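Local structure of Alpha/beta hydrolase fold protein (Ochrobactrum, 4G9E) at residues V17-G22 with R53-D58; G24-M29 with L91-A96; R217-V222 with A246-F251. The protein hydrolyses N-acyl homoserine lactones, opening the lactone ring of these quorum-sensing signals as an AHL-lactonase of the alpha/beta-hydrolase fold. All coordinates share one frame; numbering follows the deposited sequence.

Contact 1 of 3, residues V17-G22 with R53-D58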
loop_
_atom_site.group_PDB
_atom_site.type_symbol
_atom_site.label_atom_id
_atom_site.label_comp_id
_atom_site.label_asym_id
_atom_site.label_seq_id
_atom_site.Cartn_x
_atom_site.Cartn_y
_atom_site.Cartn_z
ATOM N N VAL A 17 -13.745 3.603 5.566
ATOM C CA VAL A 17 -13.632 3.412 4.123
ATOM C C VAL A 17 -14.023 4.689 3.386
ATOM O O VAL A 17 -15.070 5.268 3.660
ATOM C CB VAL A 17 -14.556 2.274 3.634
ATOM C CG1 VAL A 17 -14.416 2.080 2.134
ATOM C CG2 VAL A 17 -14.246 0.975 4.369
ATOM N N ARG A 18 -13.173 5.126 2.462
ATOM C CA ARG A 18 -13.485 6.248 1.582
ATOM C C ARG A 18 -13.672 5.697 0.189
ATOM O O ARG A 18 -12.873 4.882 -0.258
ATOM C CB ARG A 18 -12.323 7.236 1.546
ATOM C CG ARG A 18 -12.014 7.870 2.869
ATOM C CD ARG A 18 -10.647 8.524 2.856
ATOM N NE ARG A 18 -10.230 8.826 4.217
ATOM C CZ ARG A 18 -9.714 7.926 5.050
ATOM N NH1 ARG A 18 -9.540 6.670 4.657
ATOM N NH2 ARG A 18 -9.373 8.284 6.280
ATOM N N GLU A 19 -14.710 6.154 -0.503
ATOM C CA GLU A 19 -14.938 5.727 -1.875
ATOM C C GLU A 19 -15.249 6.920 -2.759
ATOM O O GLU A 19 -16.016 7.811 -2.384
ATOM C CB GLU A 19 -16.106 4.746 -1.971
ATOM C CG GLU A 19 -15.915 3.472 -1.183
ATOM C CD GLU A 19 -17.042 2.480 -1.390
ATOM O OE1 GLU A 19 -17.415 2.232 -2.552
ATOM O OE2 GLU A 19 -17.561 1.949 -0.390
ATOM N N SER A 20 -14.661 6.932 -3.946
ATOM C CA SER A 20 -15.063 7.895 -4.957
ATOM C C SER A 20 -16.369 7.435 -5.613
ATOM O O SER A 20 -16.831 6.314 -5.384
ATOM C CB SER A 20 -13.971 8.054 -6.010
ATOM O OG SER A 20 -13.941 6.933 -6.878
ATOM N N GLU A 21 -16.964 8.306 -6.422
ATOM C CA GLU A 21 -18.218 7.987 -7.100
ATOM C C GLU A 21 -18.012 7.523 -8.539
ATOM O O GLU A 21 -18.956 7.470 -9.316
ATOM C CB GLU A 21 -19.196 9.165 -7.023
ATOM C CG GLU A 21 -19.661 9.436 -5.596
ATOM C CD GLU A 21 -20.687 10.546 -5.493
ATOM O OE1 GLU A 21 -20.583 11.528 -6.255
ATOM O OE2 GLU A 21 -21.594 10.433 -4.639
ATOM N N GLY A 22 -16.782 7.164 -8.891
ATOM C CA GLY A 22 -16.511 6.643 -10.218
ATOM C C GLY A 22 -17.350 5.424 -10.553
ATOM O O GLY A 22 -17.572 4.557 -9.703
ATOM N N ARG A 53 -13.908 3.447 -9.502
ATOM C CA ARG A 53 -14.366 3.406 -8.121
ATOM C C ARG A 53 -13.166 3.183 -7.206
ATOM O O ARG A 53 -12.732 2.053 -6.989
ATOM C CB ARG A 53 -15.408 2.308 -7.940
ATOM C CG ARG A 53 -15.970 2.215 -6.539
ATOM C CD ARG A 53 -17.025 1.134 -6.486
ATOM N NE ARG A 53 -17.669 1.035 -5.184
ATOM C CZ ARG A 53 -18.706 0.240 -4.943
ATOM N NH1 ARG A 53 -19.187 -0.517 -5.919
ATOM N NH2 ARG A 53 -19.255 0.193 -3.738
ATOM N N VAL A 54 -12.616 4.276 -6.692
ATOM C CA VAL A 54 -11.448 4.205 -5.824
ATOM C C VAL A 54 -11.898 3.979 -4.384
ATOM O O VAL A 54 -12.756 4.703 -3.874
ATOM C CB VAL A 54 -10.610 5.488 -5.919
ATOM C CG1 VAL A 54 -9.469 5.471 -4.910
ATOM C CG2 VAL A 54 -10.073 5.663 -7.336
ATOM N N ILE A 55 -11.325 2.956 -3.752
ATOM C CA ILE A 55 -11.662 2.558 -2.389
ATOM C C ILE A 55 -10.393 2.666 -1.563
ATOM O O ILE A 55 -9.412 1.992 -1.859
ATOM C CB ILE A 55 -12.174 1.109 -2.376
ATOM C CG1 ILE A 55 -13.379 0.967 -3.315
ATOM C CG2 ILE A 55 -12.510 0.673 -0.959
ATOM C CD1 ILE A 55 -13.725 -0.450 -3.684
ATOM N N ALA A 56 -10.412 3.527 -0.546
ATOM C CA ALA A 56 -9.217 3.821 0.250
ATOM C C ALA A 56 -9.535 3.692 1.732
ATOM O O ALA A 56 -9.933 4.667 2.369
ATOM C CB ALA A 56 -8.689 5.220 -0.060
ATOM N N PRO A 57 -9.389 2.477 2.279
ATOM C CA PRO A 57 -9.695 2.263 3.697
ATOM C C PRO A 57 -8.548 2.676 4.599
ATOM O O PRO A 57 -7.458 2.996 4.142
ATOM C CB PRO A 57 -9.879 0.743 3.804
ATOM C CG PRO A 57 -9.820 0.202 2.424
ATOM C CD PRO A 57 -9.096 1.217 1.582
ATOM N N ASP A 58 -8.814 2.663 5.895
ATOM C CA ASP A 58 -7.767 2.796 6.895
ATOM C C ASP A 58 -7.532 1.435 7.538
ATOM O O ASP A 58 -8.472 0.777 7.987
ATOM C CB ASP A 58 -8.162 3.809 7.966
ATOM C CG ASP A 58 -8.236 5.229 7.430
ATOM O OD1 ASP A 58 -7.581 5.508 6.410
ATOM O OD2 ASP A 58 -8.938 6.071 8.026
HETATM O O HOH W 1 -19.784 0.647 -0.731
#

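Contact 2 of 3, residues G24-M29 with L91-A96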
loop_
_atom_site.group_PDB
_atom_site.type_symbol
_atom_site.label_atom_id
_atom_site.label_comp_id
_atom_site.label_asym_id
_atom_site.label_seq_id
_atom_site.Cartn_x
_atom_site.Cartn_y
_atom_site.Cartn_z
ATOM N N GLY A 24 -16.560 3.282 -12.986
ATOM C CA GLY A 24 -15.727 2.269 -13.602
ATOM C C GLY A 24 -15.265 1.193 -12.643
ATOM O O GLY A 24 -15.661 1.160 -11.476
ATOM N N ALA A 25 -14.411 0.314 -13.154
ATOM C CA ALA A 25 -13.844 -0.779 -12.377
ATOM C C ALA A 25 -13.265 -0.301 -11.040
ATOM O O ALA A 25 -12.735 0.798 -10.930
ATOM C CB ALA A 25 -12.776 -1.478 -13.190
ATOM N N PRO A 26 -13.364 -1.136 -10.004
ATOM C CA PRO A 26 -12.854 -0.743 -8.688
ATOM C C PRO A 26 -11.337 -0.861 -8.534
ATOM O O PRO A 26 -10.704 -1.776 -9.067
ATOM C CB PRO A 26 -13.571 -1.713 -7.745
ATOM C CG PRO A 26 -13.839 -2.917 -8.590
ATOM C CD PRO A 26 -14.140 -2.385 -9.959
ATOM N N LEU A 27 -10.783 0.079 -7.772
ATOM C CA LEU A 27 -9.378 0.112 -7.387
ATOM C C LEU A 27 -9.314 0.222 -5.872
ATOM O O LEU A 27 -9.796 1.201 -5.307
ATOM C CB LEU A 27 -8.689 1.339 -7.996
ATOM C CG LEU A 27 -7.250 1.555 -7.522
ATOM C CD1 LEU A 27 -6.294 0.562 -8.162
ATOM C CD2 LEU A 27 -6.792 2.983 -7.778
ATOM N N LEU A 28 -8.738 -0.785 -5.224
ATOM C CA LEU A 28 -8.456 -0.717 -3.799
ATOM C C LEU A 28 -7.066 -0.121 -3.627
ATOM O O LEU A 28 -6.101 -0.650 -4.173
ATOM C CB LEU A 28 -8.488 -2.123 -3.207
ATOM C CG LEU A 28 -7.971 -2.248 -1.776
ATOM C CD1 LEU A 28 -8.825 -1.450 -0.809
ATOM C CD2 LEU A 28 -7.939 -3.727 -1.356
ATOM N N MET A 29 -6.969 0.979 -2.885
ATOM C CA MET A 29 -5.685 1.605 -2.579
ATOM C C MET A 29 -5.382 1.375 -1.106
ATOM O O MET A 29 -6.204 1.719 -0.256
ATOM C CB MET A 29 -5.722 3.112 -2.868
ATOM C CG MET A 29 -6.024 3.442 -4.316
ATOM S SD MET A 29 -5.925 5.202 -4.705
ATOM C CE MET A 29 -4.153 5.390 -4.843
ATOM N N LEU A 91 -17.899 -5.275 1.125
ATOM C CA LEU A 91 -18.237 -4.335 0.069
ATOM C C LEU A 91 -18.778 -5.043 -1.169
ATOM O O LEU A 91 -19.304 -4.398 -2.079
ATOM C CB LEU A 91 -17.020 -3.494 -0.321
ATOM C CG LEU A 91 -16.432 -2.565 0.736
ATOM C CD1 LEU A 91 -15.252 -1.799 0.142
ATOM C CD2 LEU A 91 -17.487 -1.607 1.256
ATOM N N GLY A 92 -18.632 -6.364 -1.211
ATOM C CA GLY A 92 -19.146 -7.161 -2.311
ATOM C C GLY A 92 -18.379 -7.032 -3.616
ATOM O O GLY A 92 -18.970 -7.154 -4.693
ATOM N N ILE A 93 -17.071 -6.799 -3.526
ATOM C CA ILE A 93 -16.232 -6.569 -4.700
ATOM C C ILE A 93 -15.070 -7.551 -4.719
ATOM O O ILE A 93 -14.173 -7.464 -3.884
ATOM C CB ILE A 93 -15.686 -5.137 -4.701
ATOM C CG1 ILE A 93 -16.844 -4.142 -4.751
ATOM C CG2 ILE A 93 -14.728 -4.920 -5.871
ATOM C CD1 ILE A 93 -16.414 -2.714 -4.557
ATOM N N ALA A 94 -15.070 -8.468 -5.679
ATOM C CA ALA A 94 -14.077 -9.538 -5.716
ATOM C C ALA A 94 -12.946 -9.309 -6.722
ATOM O O ALA A 94 -11.926 -9.991 -6.668
ATOM C CB ALA A 94 -14.758 -10.873 -5.989
ATOM N N ASP A 95 -13.119 -8.352 -7.633
ATOM C CA ASP A 95 -12.202 -8.219 -8.768
ATOM C C ASP A 95 -11.528 -6.857 -8.878
ATOM O O ASP A 95 -11.237 -6.378 -9.978
ATOM C CB ASP A 95 -12.927 -8.551 -10.073
ATOM C CG ASP A 95 -14.062 -7.595 -10.369
ATOM O OD1 ASP A 95 -14.430 -6.788 -9.489
ATOM O OD2 ASP A 95 -14.599 -7.660 -11.492
ATOM N N ALA A 96 -11.265 -6.232 -7.742
ATOM C CA ALA A 96 -10.553 -4.966 -7.761
ATOM C C ALA A 96 -9.155 -5.132 -8.328
ATOM O O ALA A 96 -8.518 -6.184 -8.190
ATOM C CB ALA A 96 -10.473 -4.384 -6.368
HETATM O O HOH W 2 -11.292 -3.771 -11.131
#

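Contact 3 of 3, residues R217-V222 with A246-F251. With C4L (N-butanoyl-L-homoserine), chain C.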
loop_
_atom_site.group_PDB
_atom_site.type_symbol
_atom_site.label_atom_id
_atom_site.label_comp_id
_atom_site.label_asym_id
_atom_site.label_seq_id
_atom_site.Cartn_x
_atom_site.Cartn_y
_atom_site.Cartn_z
ATOM N N ARG A 217 12.369 8.085 -8.128
ATOM C CA ARG A 217 13.806 7.919 -8.315
ATOM C C ARG A 217 14.583 8.199 -7.034
ATOM O O ARG A 217 15.622 7.591 -6.782
ATOM C CB ARG A 217 14.305 8.837 -9.439
ATOM C CG ARG A 217 15.810 8.788 -9.660
ATOM C CD ARG A 217 16.209 9.412 -10.998
ATOM N NE ARG A 217 15.731 8.608 -12.122
ATOM C CZ ARG A 217 16.293 7.469 -12.515
ATOM N NH1 ARG A 217 17.362 6.997 -11.884
ATOM N NH2 ARG A 217 15.785 6.795 -13.537
ATOM N N ASP A 218 14.078 9.131 -6.232
ATOM C CA ASP A 218 14.772 9.558 -5.025
ATOM C C ASP A 218 14.242 8.827 -3.792
ATOM O O ASP A 218 14.318 9.329 -2.674
ATOM C CB ASP A 218 14.659 11.071 -4.877
ATOM C CG ASP A 218 15.202 11.794 -6.085
ATOM O OD1 ASP A 218 16.248 11.355 -6.612
ATOM O OD2 ASP A 218 14.573 12.769 -6.531
ATOM N N GLU A 219 13.712 7.627 -4.005
ATOM C CA GLU A 219 13.278 6.749 -2.919
ATOM C C GLU A 219 14.285 6.731 -1.775
ATOM O O GLU A 219 15.427 6.324 -1.972
ATOM C CB GLU A 219 13.121 5.325 -3.450
ATOM C CG GLU A 219 11.702 4.822 -3.479
ATOM C CD GLU A 219 11.098 4.662 -2.092
ATOM O OE1 GLU A 219 9.868 4.471 -2.014
ATOM O OE2 GLU A 219 11.838 4.719 -1.085
ATOM N N PRO A 220 13.866 7.157 -0.569
ATOM C CA PRO A 220 14.769 7.128 0.590
ATOM C C PRO A 220 14.750 5.802 1.350
ATOM O O PRO A 220 15.628 5.589 2.189
ATOM C CB PRO A 220 14.208 8.235 1.482
ATOM C CG PRO A 220 12.748 8.241 1.176
ATOM C CD PRO A 220 12.625 7.902 -0.287
ATOM N N PHE A 221 13.769 4.945 1.075
ATOM C CA PHE A 221 13.607 3.697 1.821
ATOM C C PHE A 221 13.931 2.461 0.998
ATOM O O PHE A 221 14.412 1.467 1.531
ATOM C CB PHE A 221 12.176 3.557 2.345
ATOM C CG PHE A 221 11.791 4.588 3.357
ATOM C CD1 PHE A 221 12.300 4.541 4.642
ATOM C CD2 PHE A 221 10.903 5.590 3.036
ATOM C CE1 PHE A 221 11.941 5.494 5.581
ATOM C CE2 PHE A 221 10.545 6.544 3.968
ATOM C CZ PHE A 221 11.062 6.498 5.240
ATOM N N VAL A 222 13.638 2.513 -0.296
ATOM C CA VAL A 222 13.717 1.328 -1.140
ATOM C C VAL A 222 14.926 1.352 -2.060
ATOM O O VAL A 222 15.210 2.363 -2.693
ATOM C CB VAL A 222 12.448 1.178 -1.990
ATOM C CG1 VAL A 222 12.525 -0.067 -2.854
ATOM C CG2 VAL A 222 11.224 1.125 -1.089
ATOM N N ALA A 246 10.629 12.514 -7.472
ATOM C CA ALA A 246 9.714 11.959 -6.493
ATOM C C ALA A 246 10.478 10.984 -5.622
ATOM O O ALA A 246 11.489 10.425 -6.046
ATOM C CB ALA A 246 8.563 11.240 -7.183
ATOM N N GLY A 247 9.996 10.789 -4.403
ATOM C CA GLY A 247 10.611 9.850 -3.487
ATOM C C GLY A 247 9.691 8.690 -3.163
ATOM O O GLY A 247 9.323 7.904 -4.039
ATOM N N HIS A 248 9.311 8.588 -1.895
ATOM C CA HIS A 248 8.542 7.448 -1.416
ATOM C C HIS A 248 7.063 7.488 -1.798
ATOM O O HIS A 248 6.400 6.458 -1.737
ATOM C CB HIS A 248 8.644 7.377 0.105
ATOM C CG HIS A 248 8.190 6.078 0.703
ATOM N ND1 HIS A 248 8.638 4.846 0.266
ATOM C CD2 HIS A 248 7.378 5.830 1.757
ATOM C CE1 HIS A 248 8.108 3.895 1.019
ATOM N NE2 HIS A 248 7.342 4.466 1.931
ATOM N N ALA A 249 6.542 8.660 -2.156
ATOM C CA ALA A 249 5.104 8.820 -2.332
ATOM C C ALA A 249 4.778 9.531 -3.645
ATOM O O ALA A 249 4.177 10.610 -3.643
ATOM C CB ALA A 249 4.505 9.579 -1.165
ATOM N N PRO A 250 5.153 8.928 -4.784
ATOM C CA PRO A 250 4.970 9.636 -6.056
ATOM C C PRO A 250 3.512 9.970 -6.377
ATOM O O PRO A 250 3.271 10.897 -7.144
ATOM C CB PRO A 250 5.559 8.673 -7.089
ATOM C CG PRO A 250 5.574 7.320 -6.394
ATOM C CD PRO A 250 5.853 7.646 -4.958
ATOM N N PHE A 251 2.562 9.224 -5.820
ATOM C CA PHE A 251 1.146 9.492 -6.044
ATOM C C PHE A 251 0.717 10.866 -5.520
ATOM O O PHE A 251 -0.287 11.406 -5.975
ATOM C CB PHE A 251 0.294 8.382 -5.421
ATOM C CG PHE A 251 0.517 8.238 -3.951
ATOM C CD1 PHE A 251 -0.183 9.037 -3.062
ATOM C CD2 PHE A 251 1.473 7.358 -3.451
ATOM C CE1 PHE A 251 0.047 8.954 -1.706
ATOM C CE2 PHE A 251 1.717 7.285 -2.091
ATOM C CZ PHE A 251 0.999 8.079 -1.219
HETATM O O1 C4L C . 6.011 3.603 4.230
HETATM C C4 C4L C . 5.938 2.430 4.668
HETATM O O2 C4L C . 4.878 1.765 4.685
HETATM C C3 C4L C . 7.179 1.776 5.231
HETATM C C2 C4L C . 8.454 2.383 4.631
HETATM C C1 C4L C . 9.679 2.114 5.489
HETATM O O3 C4L C . 9.622 2.901 6.689
HETATM N N1 C4L C . 7.209 0.330 4.985
HETATM C C5 C4L C . 6.970 -0.567 5.946
HETATM O O4 C4L C . 6.724 -0.263 7.106
HETATM C C6 C4L C . 7.032 -2.023 5.548
HETATM C C7 C4L C . 7.880 -2.787 6.559
HETATM C C8 C4L C . 9.335 -2.337 6.562
#

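Contact 1 of 3, residues V17-G22 with R53-D58
Glu-19 and Ile-55 face each other as a non-hydrogen-bonded pair where strand 13-19 runs antiparallel to strand 52-57, the short axes 161° apart. Backbone bonds flank the pair, Ala-56 N to Arg-18 O at 2.8 Å and Ser-20 N to Val-54 O. One step on, a side chain takes over: Ser-20 OG, set between its own backbone N and carbonyl carbon (chi1 75°), accepts Val-54 N at 3.0 Å and is also bonded to Gly-49 O. At the other end Arg-18 grips Asp-58 end-on, NH1 to OD1 and NH2 to OD2. Guanidinium and carboxylate are turned 54° apart, and while OD2 is met on its syn side, OD1 is approached from above the carboxylate. NH1 also donates to Ala-56 O at 3.1 Å, reaching it from the face opposite Arg-18 N. Gly-37 N and Ser-36 OG also bond to OD1 and Lys-64 N to OD2; so many polar partners round the buried carboxylate would probably favour its charged form. Arg-53 takes Glu-19 differently, side-on and nearly coplanar: NE and NH2 both donate to OE1, NE at 2.9 Å. Val-17 CG1 lies beside Ile-55 CG2, 3.9 Å away, and Met-88 and Leu-91 of helix 77-91 pack on Ile-55. Here the second strand of the N-terminal antiparallel pair (4-10, 13-19) joins the parallel part of the alpha/beta-hydrolase sheet through strand 52-57.

Contact 2 of 3, residues G24-M29 with L91-A96
Pro-26, on strand 24-30, packs against Ile-93 and Ala-96 in the loop that closes a beta-alpha-beta crossover, the one running from strand 52-57 through helix 77-91 to strand 97-101. The tightest touch is between Pro-26 CG and Ile-93 CG2, 3.5 Å apart and closer than usual carbon packing; Pro-26 CB follows at 3.9 Å from the same methyl. The two side chains run past one another pointing opposite ways. Ile-93 can offer that methyl because CG1 lies beside its backbone N (chi1 -61°), which leaves CG2 anti to the N and facing the proline ring. Elsewhere Ile-93 touches Arg-53 and Ile-55, so one side chain spans two neighbouring strands of the sheet.

Strand 24-30 is the one the crossover skips: it lies in the sheet between 52-57 and 97-101, parallel to both, and the loop packs against it at Pro-26 and Leu-28. Helix 77-91 ends in a Schellman motif, with Gly-92 at a positive phi of 73°, and the chain then turns through residues 93-96 toward strand 97-101. Tyr-115 OH is hydrogen-bonded to both Ile-93 O and Ala-96 N, bracing this turn.

Pro-26 O is the polar centre of the contact. It is bonded to the backbone of Val-97, receives a CA-H...O contact from Ala-96 CA at 3.5 Å, and accepts from a water 2.9 Å away that donates equally to Asp-95 O. Ala-96 CB sits 3.8 Å from Pro-26 O and 4.4 Å from Leu-28 CB, continuing the apolar packing along the strand. Asp-95 OD1 approaches the same Pro-26 CG that Ile-93 touches, 4.0 Å away, while Asp-95 OD2 makes a salt bridge with Arg-119.

Contact 3 of 3, residues R217-V222 with A246-F251
Glu-219 OE1 accepts His-248 ND1 in a short, fairly straight bond of 2.6 Å, met on the syn side and close to the imidazole plane although carboxylate and ring stand almost perpendicular. The other oxygen, OE2, is occupied as well: Phe-221 N at 2.9 Å and Val-222 N at 3.0 Å both donate to it. A bend at chi2 (-66°) brings CD round toward the ring. On the far edge of His-248, NE2 donates to O1 of bound N-butanoyl-L-homoserine at 2.8 Å, giving both ring nitrogens a partner. Phe-221 CD2 lies 3.5 Å above the centre of the imidazole in an edge-to-face pair, while a face of Phe-221 is turned to the ligand's O3. Asp-218 N to Ala-246 O joins the two loops, and Glu-253 OE1 accepts Gly-247 N and Ala-249 N. An alanine at Glu-219 would probably leave His-248 ND1 without its acceptor, the ring less firmly fixed in its rotation, and the N-H groups of Phe-221 and Val-222 without this carboxylate. The geometry is consistent with the histidine and acid of a Ser-His-Glu triad with Ser-102, NE2 bonding the carboxylate of the ring-opened ligand as might be expected of a bound product.

In the fold
Contacts 1 and 2 are neighbours in one sheet, their centres 9 Å apart. Strand 52-57 serves both: Ile-55 N probably bonds to Leu-27 O and Ile-55 O to Met-29 N, each pair 2.8 Å apart, and Val-54 CG1 packs on Met-29 SD at 3.6 Å. Contact 3 lies well away, its centre 24 Å from that of contact 1 and 26 Å from that of contact 2, on the opposite side of the chain's centre from the latter, although nearest atoms of contacts 2 and 3 come within about 5 Å. Contact 3 alone of the three holds the ligand-pocket side chains Phe-221 and His-248; the Asp-58 side chain of contact 1 stays about 13 Å from N-butanoyl-L-homoserine.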